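Local coordinates for protein hypothetical hydrolase (Bacteroides thetaiotaomicron, PDB 3TC9) that probably serves as an auxiliary nutrient-binding protein, joining an immunoglobulin-like IPT/TIG domain to a six-bladed beta-propeller, at residues L222-G230 and F242-Y253. Sequence-based numbering, arbitrary orientation.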
ATOM      1  N   LEU B 222      17.468  -5.207 -34.796  1.00 63.98           N
ATOM      2  CA  LEU B 222      17.014  -6.477 -34.220  1.00 63.09           C
ATOM      3  C   LEU B 222      16.120  -7.221 -35.230  1.00 66.12           C
ATOM      4  O   LEU B 222      16.323  -8.415 -35.470  1.00 66.62           O
ATOM      5  CB  LEU B 222      16.289  -6.238 -32.879  1.00 61.12           C
ATOM      6  CG  LEU B 222      15.862  -7.463 -32.086  1.00 65.13           C
ATOM      7  CD1 LEU B 222      17.048  -8.158 -31.435  1.00 66.30           C
ATOM      8  CD2 LEU B 222      14.871  -7.075 -31.044  1.00 65.45           C
ATOM      9  N   THR B 223      15.140  -6.503 -35.806  1.00 61.07           N
ATOM     10  CA  THR B 223      14.202  -6.988 -36.831  1.00 60.85           C
ATOM     11  C   THR B 223      13.973  -5.852 -37.852  1.00 63.05           C
ATOM     12  O   THR B 223      14.217  -4.680 -37.550  1.00 60.76           O
ATOM     13  CB  THR B 223      12.841  -7.516 -36.227  1.00 67.18           C
ATOM     14  OG1 THR B 223      12.117  -6.458 -35.594  1.00 67.54           O
ATOM     15  CG2 THR B 223      13.009  -8.662 -35.253  1.00 65.22           C
ATOM     16  N   LYS B 224      13.514  -6.226 -39.050  1.00 60.70           N
ATOM     17  CA  LYS B 224      13.132  -5.354 -40.158  1.00 60.67           C
ATOM     18  C   LYS B 224      11.617  -5.454 -40.336  1.00 63.99           C
ATOM     19  O   LYS B 224      11.047  -6.529 -40.091  1.00 64.08           O
ATOM     20  CB  LYS B 224      13.855  -5.775 -41.460  1.00 64.53           C
ATOM     21  CG  LYS B 224      15.336  -5.429 -41.501  1.00 73.62           C
ATOM     22  CD  LYS B 224      16.037  -6.014 -42.725  1.00 81.88           C
ATOM     23  CE  LYS B 224      16.722  -7.328 -42.419  1.00 94.10           C
ATOM     24  NZ  LYS B 224      17.471  -7.856 -43.589  1.00102.40           N
ATOM     25  N   GLY B 225      10.979  -4.366 -40.759  1.00 58.50           N
ATOM     26  CA  GLY B 225       9.541  -4.385 -40.987  1.00 57.31           C
ATOM     27  C   GLY B 225       8.900  -3.020 -41.095  1.00 60.76           C
ATOM     28  O   GLY B 225       9.328  -2.065 -40.440  1.00 59.02           O
ATOM     29  N   GLN B 226       7.849  -2.927 -41.909  1.00 57.41           N
ATOM     30  CA  GLN B 226       7.145  -1.659 -42.093  1.00 56.59           C
ATOM     31  C   GLN B 226       5.997  -1.472 -41.083  1.00 59.12           C
ATOM     32  O   GLN B 226       5.437  -2.440 -40.555  1.00 58.39           O
ATOM     33  CB  GLN B 226       6.606  -1.524 -43.528  1.00 58.63           C
ATOM     34  CG  GLN B 226       5.609  -2.615 -43.919  1.00 70.86           C
ATOM     35  CD  GLN B 226       5.053  -2.448 -45.307  1.00 86.68           C
ATOM     36  OE1 GLN B 226       4.985  -1.337 -45.872  1.00 82.02           O
ATOM     37  NE2 GLN B 226       4.590  -3.552 -45.861  1.00 68.51           N
ATOM     38  N   ASN B 227       5.698  -0.193 -40.817  1.00 54.78           N
ATOM     39  CA  ASN B 227       4.609   0.384 -40.034  1.00 52.99           C
ATOM     40  C   ASN B 227       4.369  -0.315 -38.676  1.00 53.82           C
ATOM     41  O   ASN B 227       3.243  -0.693 -38.325  1.00 53.30           O
ATOM     42  CB  ASN B 227       3.331   0.419 -40.901  1.00 52.61           C
ATOM     43  CG  ASN B 227       3.546   1.143 -42.224  1.00 54.50           C
ATOM     44  OD1 ASN B 227       4.049   2.272 -42.289  1.00 42.02           O
ATOM     45  ND2 ASN B 227       3.220   0.489 -43.310  1.00 37.65           N
ATOM     46  N   CYS B 228       5.441  -0.431 -37.902  1.00 47.64           N
ATOM     47  CA  CYS B 228       5.401  -0.999 -36.569  1.00 45.59           C
ATOM     48  C   CYS B 228       5.097   0.129 -35.584  1.00 47.53           C
ATOM     49  O   CYS B 228       5.830   1.121 -35.543  1.00 45.60           O
ATOM     50  CB  CYS B 228       6.719  -1.692 -36.254  1.00 46.11           C
ATOM     51  SG  CYS B 228       6.742  -2.537 -34.663  1.00 49.66           S
ATOM     52  N   ASN B 229       4.018  -0.015 -34.791  1.00 43.59           N
ATOM     53  CA  ASN B 229       3.587   1.032 -33.853  1.00 42.46           C
ATOM     54  C   ASN B 229       4.022   0.759 -32.414  1.00 47.75           C
ATOM     55  O   ASN B 229       3.608   1.464 -31.499  1.00 47.43           O
ATOM     56  CB  ASN B 229       2.060   1.205 -33.913  1.00 41.20           C
ATOM     57  CG  ASN B 229       1.502   1.133 -35.312  1.00 48.72           C
ATOM     58  OD1 ASN B 229       0.755   0.229 -35.632  1.00 45.66           O
ATOM     59  ND2 ASN B 229       1.936   2.016 -36.198  1.00 42.12           N
ATOM     60  N   GLY B 230       4.879  -0.226 -32.220  1.00 45.25           N
ATOM     61  CA  GLY B 230       5.380  -0.538 -30.896  1.00 44.30           C
ATOM     62  C   GLY B 230       5.728  -1.988 -30.707  1.00 49.04           C
ATOM     63  O   GLY B 230       5.198  -2.861 -31.397  1.00 48.36           O
ATOM     64  N   PHE B 242       5.349  -7.545 -31.345  1.00 47.45           N
ATOM     65  CA  PHE B 242       5.276  -6.269 -32.063  1.00 47.17           C
ATOM     66  C   PHE B 242       4.241  -6.406 -33.159  1.00 51.06           C
ATOM     67  O   PHE B 242       3.720  -7.502 -33.361  1.00 50.14           O
ATOM     68  CB  PHE B 242       6.655  -5.838 -32.598  1.00 49.47           C
ATOM     69  CG  PHE B 242       7.316  -6.812 -33.538  1.00 52.68           C
ATOM     70  CD1 PHE B 242       8.132  -7.831 -33.051  1.00 56.25           C
ATOM     71  CD2 PHE B 242       7.173  -6.677 -34.916  1.00 55.32           C
ATOM     72  CE1 PHE B 242       8.755  -8.733 -33.927  1.00 58.06           C
ATOM     73  CE2 PHE B 242       7.790  -7.575 -35.786  1.00 59.33           C
ATOM     74  CZ  PHE B 242       8.587  -8.593 -35.287  1.00 57.57           C
ATOM     75  N   ASN B 243       3.912  -5.311 -33.845  1.00 48.51           N
ATOM     76  CA  ASN B 243       2.883  -5.380 -34.874  1.00 48.16           C
ATOM     77  C   ASN B 243       3.357  -4.819 -36.210  1.00 52.06           C
ATOM     78  O   ASN B 243       4.516  -4.430 -36.384  1.00 50.54           O
ATOM     79  CB  ASN B 243       1.603  -4.614 -34.390  1.00 44.36           C
ATOM     80  CG  ASN B 243       1.618  -3.106 -34.625  1.00 56.91           C
ATOM     81  OD1 ASN B 243       2.652  -2.464 -34.499  1.00 51.99           O
ATOM     82  ND2 ASN B 243       0.502  -2.517 -35.079  1.00 42.87           N
ATOM     83  N   SER B 244       2.390  -4.779 -37.138  1.00 49.67           N
ATOM     84  CA  SER B 244       2.403  -4.181 -38.455  1.00 50.35           C
ATOM     85  C   SER B 244       1.010  -3.590 -38.642  1.00 54.02           C
ATOM     86  O   SER B 244       0.014  -4.287 -38.415  1.00 52.67           O
ATOM     87  CB  SER B 244       2.768  -5.199 -39.527  1.00 55.62           C
ATOM     88  OG  SER B 244       2.769  -4.571 -40.796  1.00 69.70           O
ATOM     89  N   TRP B 245       0.942  -2.278 -38.934  1.00 50.53           N
ATOM     90  CA  TRP B 245      -0.314  -1.535 -39.094  1.00 49.50           C
ATOM     91  C   TRP B 245      -1.157  -2.029 -40.304  1.00 53.18           C
ATOM     92  O   TRP B 245      -2.383  -2.068 -40.218  1.00 52.83           O
ATOM     93  CB  TRP B 245       0.026  -0.042 -39.211  1.00 47.83           C
ATOM     94  CG  TRP B 245      -1.035   0.862 -39.766  1.00 49.10           C
ATOM     95  CD1 TRP B 245      -1.901   1.644 -39.059  1.00 51.13           C
ATOM     96  CD2 TRP B 245      -1.197   1.232 -41.144  1.00 50.25           C
ATOM     97  NE1 TRP B 245      -2.659   2.411 -39.919  1.00 50.95           N
ATOM     98  CE2 TRP B 245      -2.241   2.185 -41.203  1.00 53.82           C
ATOM     99  CE3 TRP B 245      -0.566   0.837 -42.341  1.00 52.67           C
ATOM    100  CZ2 TRP B 245      -2.695   2.722 -42.414  1.00 54.38           C
ATOM    101  CZ3 TRP B 245      -0.999   1.389 -43.538  1.00 54.86           C
ATOM    102  CH2 TRP B 245      -2.060   2.307 -43.571  1.00 55.27           C
ATOM    103  N   ASN B 246      -0.501  -2.399 -41.406  1.00 50.22           N
ATOM    104  CA  ASN B 246      -1.095  -2.844 -42.672  1.00 50.76           C
ATOM    105  C   ASN B 246      -2.291  -3.823 -42.510  1.00 54.37           C
ATOM    106  O   ASN B 246      -3.379  -3.525 -43.003  1.00 53.02           O
ATOM    107  CB  ASN B 246      -0.009  -3.452 -43.553  1.00 50.41           C
ATOM    108  CG  ASN B 246       1.002  -2.423 -44.030  1.00 65.36           C
ATOM    109  OD1 ASN B 246       1.789  -1.851 -43.253  1.00 53.18           O
ATOM    110  ND2 ASN B 246       0.988  -2.155 -45.318  1.00 53.41           N
ATOM    111  N   ALA B 247      -2.099  -4.968 -41.834  1.00 51.85           N
ATOM    112  CA  ALA B 247      -3.185  -5.930 -41.602  1.00 51.96           C
ATOM    113  C   ALA B 247      -3.537  -6.006 -40.112  1.00 55.24           C
ATOM    114  O   ALA B 247      -4.458  -6.739 -39.734  1.00 54.59           O
ATOM    115  CB  ALA B 247      -2.790  -7.315 -42.123  1.00 53.26           C
ATOM    116  N   GLY B 248      -2.806  -5.250 -39.288  1.00 52.05           N
ATOM    117  CA  GLY B 248      -2.961  -5.252 -37.835  1.00 50.45           C
ATOM    118  C   GLY B 248      -2.503  -6.579 -37.270  1.00 52.67           C
ATOM    119  O   GLY B 248      -3.166  -7.167 -36.411  1.00 51.38           O
ATOM    120  N   GLN B 249      -1.353  -7.056 -37.779  1.00 49.93           N
ATOM    121  CA  GLN B 249      -0.768  -8.334 -37.408  1.00 49.93           C
ATOM    122  C   GLN B 249       0.184  -8.230 -36.214  1.00 52.99           C
ATOM    123  O   GLN B 249       1.070  -7.375 -36.194  1.00 52.62           O
ATOM    124  CB  GLN B 249      -0.021  -8.950 -38.596  1.00 51.79           C
ATOM    125  CG  GLN B 249       0.567 -10.325 -38.304  1.00 54.80           C
ATOM    126  CD  GLN B 249      -0.090 -11.423 -39.070  1.00 67.25           C
ATOM    127  OE1 GLN B 249      -0.507 -12.431 -38.497  1.00 63.12           O
ATOM    128  NE2 GLN B 249      -0.160 -11.269 -40.389  1.00 59.69           N
ATOM    129  N   VAL B 250       0.044  -9.176 -35.275  1.00 47.70           N
ATOM    130  CA  VAL B 250       0.930  -9.350 -34.134  1.00 47.24           C
ATOM    131  C   VAL B 250       2.008 -10.373 -34.539  1.00 52.73           C
ATOM    132  O   VAL B 250       1.688 -11.397 -35.159  1.00 53.63           O
ATOM    133  CB  VAL B 250       0.143  -9.792 -32.875  1.00 49.79           C
ATOM    134  CG1 VAL B 250       1.067  -9.942 -31.654  1.00 48.99           C
ATOM    135  CG2 VAL B 250      -1.011  -8.826 -32.587  1.00 48.15           C
ATOM    136  N   PHE B 251       3.275 -10.079 -34.206  1.00 49.05           N
ATOM    137  CA  PHE B 251       4.432 -10.941 -34.451  1.00 49.77           C
ATOM    138  C   PHE B 251       5.115 -11.281 -33.147  1.00 55.21           C
ATOM    139  O   PHE B 251       5.129 -10.468 -32.231  1.00 52.77           O
ATOM    140  CB  PHE B 251       5.428 -10.272 -35.404  1.00 51.42           C
ATOM    141  CG  PHE B 251       4.883 -10.045 -36.787  1.00 53.37           C
ATOM    142  CD1 PHE B 251       4.912 -11.064 -37.741  1.00 57.32           C
ATOM    143  CD2 PHE B 251       4.354  -8.806 -37.150  1.00 55.22           C
ATOM    144  CE1 PHE B 251       4.399 -10.862 -39.017  1.00 58.72           C
ATOM    145  CE2 PHE B 251       3.844  -8.597 -38.434  1.00 58.63           C
ATOM    146  CZ  PHE B 251       3.889  -9.625 -39.365  1.00 58.27           C
ATOM    147  N   ARG B 252       5.685 -12.482 -33.065  1.00 54.75           N
ATOM    148  CA  ARG B 252       6.414 -12.940 -31.887  1.00 54.88           C
ATOM    149  C   ARG B 252       7.868 -13.174 -32.264  1.00 61.35           C
ATOM    150  O   ARG B 252       8.132 -13.901 -33.209  1.00 63.49           O
ATOM    151  CB  ARG B 252       5.771 -14.212 -31.342  1.00 52.38           C
ATOM    152  CG  ARG B 252       6.363 -14.700 -30.053  1.00 56.66           C
ATOM    153  CD  ARG B 252       5.921 -16.133 -29.858  1.00 60.55           C
ATOM    154  NE  ARG B 252       6.258 -16.622 -28.521  1.00 62.98           N
ATOM    155  CZ  ARG B 252       7.419 -17.181 -28.218  1.00 75.83           C
ATOM    156  NH1 ARG B 252       8.353 -17.328 -29.145  1.00 62.06           N
ATOM    157  NH2 ARG B 252       7.655 -17.605 -26.981  1.00 63.34           N
ATOM    158  N   TYR B 253       8.804 -12.572 -31.542  1.00 57.66           N
ATOM    159  CA  TYR B 253      10.214 -12.753 -31.838  1.00 58.94           C
ATOM    160  C   TYR B 253      10.920 -13.426 -30.664  1.00 63.18           C
ATOM    161  O   TYR B 253      10.841 -12.952 -29.537  1.00 61.85           O
ATOM    162  CB  TYR B 253      10.870 -11.409 -32.195  1.00 60.52           C
ATOM    163  CG  TYR B 253      12.374 -11.474 -32.354  1.00 64.21           C
ATOM    164  CD1 TYR B 253      12.949 -11.883 -33.551  1.00 67.88           C
ATOM    165  CD2 TYR B 253      13.221 -11.108 -31.312  1.00 64.94           C
ATOM    166  CE1 TYR B 253      14.335 -11.920 -33.712  1.00 70.34           C
ATOM    167  CE2 TYR B 253      14.607 -11.169 -31.451  1.00 67.12           C
ATOM    168  CZ  TYR B 253      15.161 -11.570 -32.655  1.00 75.56           C
ATOM    169  OH  TYR B 253      16.529 -11.617 -32.803  1.00 74.24           O
TER
HETATM  170  O   HOH W   1       6.398  -3.991 -38.522  1.00 38.92           O
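At a junction between consecutive blades of the six-bladed beta-propeller, the connection 225-230 lies against the hairpin 242-253, and Asn229 and Asn243 lock the two together. Asn243 OD1 takes the backbone N-H of Asn229 in its carbonyl plane (2.8 Å, nearly straight at 166°), while Asn243 ND2 donates to Asn229 OD1, also at 2.8 Å. With its CG between backbone N and carbonyl carbon (chi1 84°), Asn243 presents both ends of its amide to one residue. A leucine here would probably leave the Asn229 N-H without its acceptor and take from Asn229 OD1 its amide donor, though Asp198 still holds Asn229 ND2. Two residues further along the hairpin, Trp245 N donates to Asn227 O (2.9 Å). Asn227 ND2 reaches Asn246 OD1 at 2.7 Å, the two amides nearly coplanar, and a water bridges Gln226 O and Asn243 O. Toward the other end the contact turns apolar: Cys228 SG rests 3.9 Å from Phe242 CB, and Thr223 CG2 sits over a face of the Tyr253 ring, 4.0 Å from its centroid, in a CH-pi contact, with Leu222 CD1 beside Tyr253 CE2. Thr223 OG1 hydrogen-bonds Asn206 OD1 and Asn207 ND2 of strand 205-211, within the preceding blade. Strand 219-224 ends that blade's sheet, strands 240-244 and 249-253 are the middle pair of the next, and Asn243 also packs on Phe273 of strand 273-277 in the blade beyond.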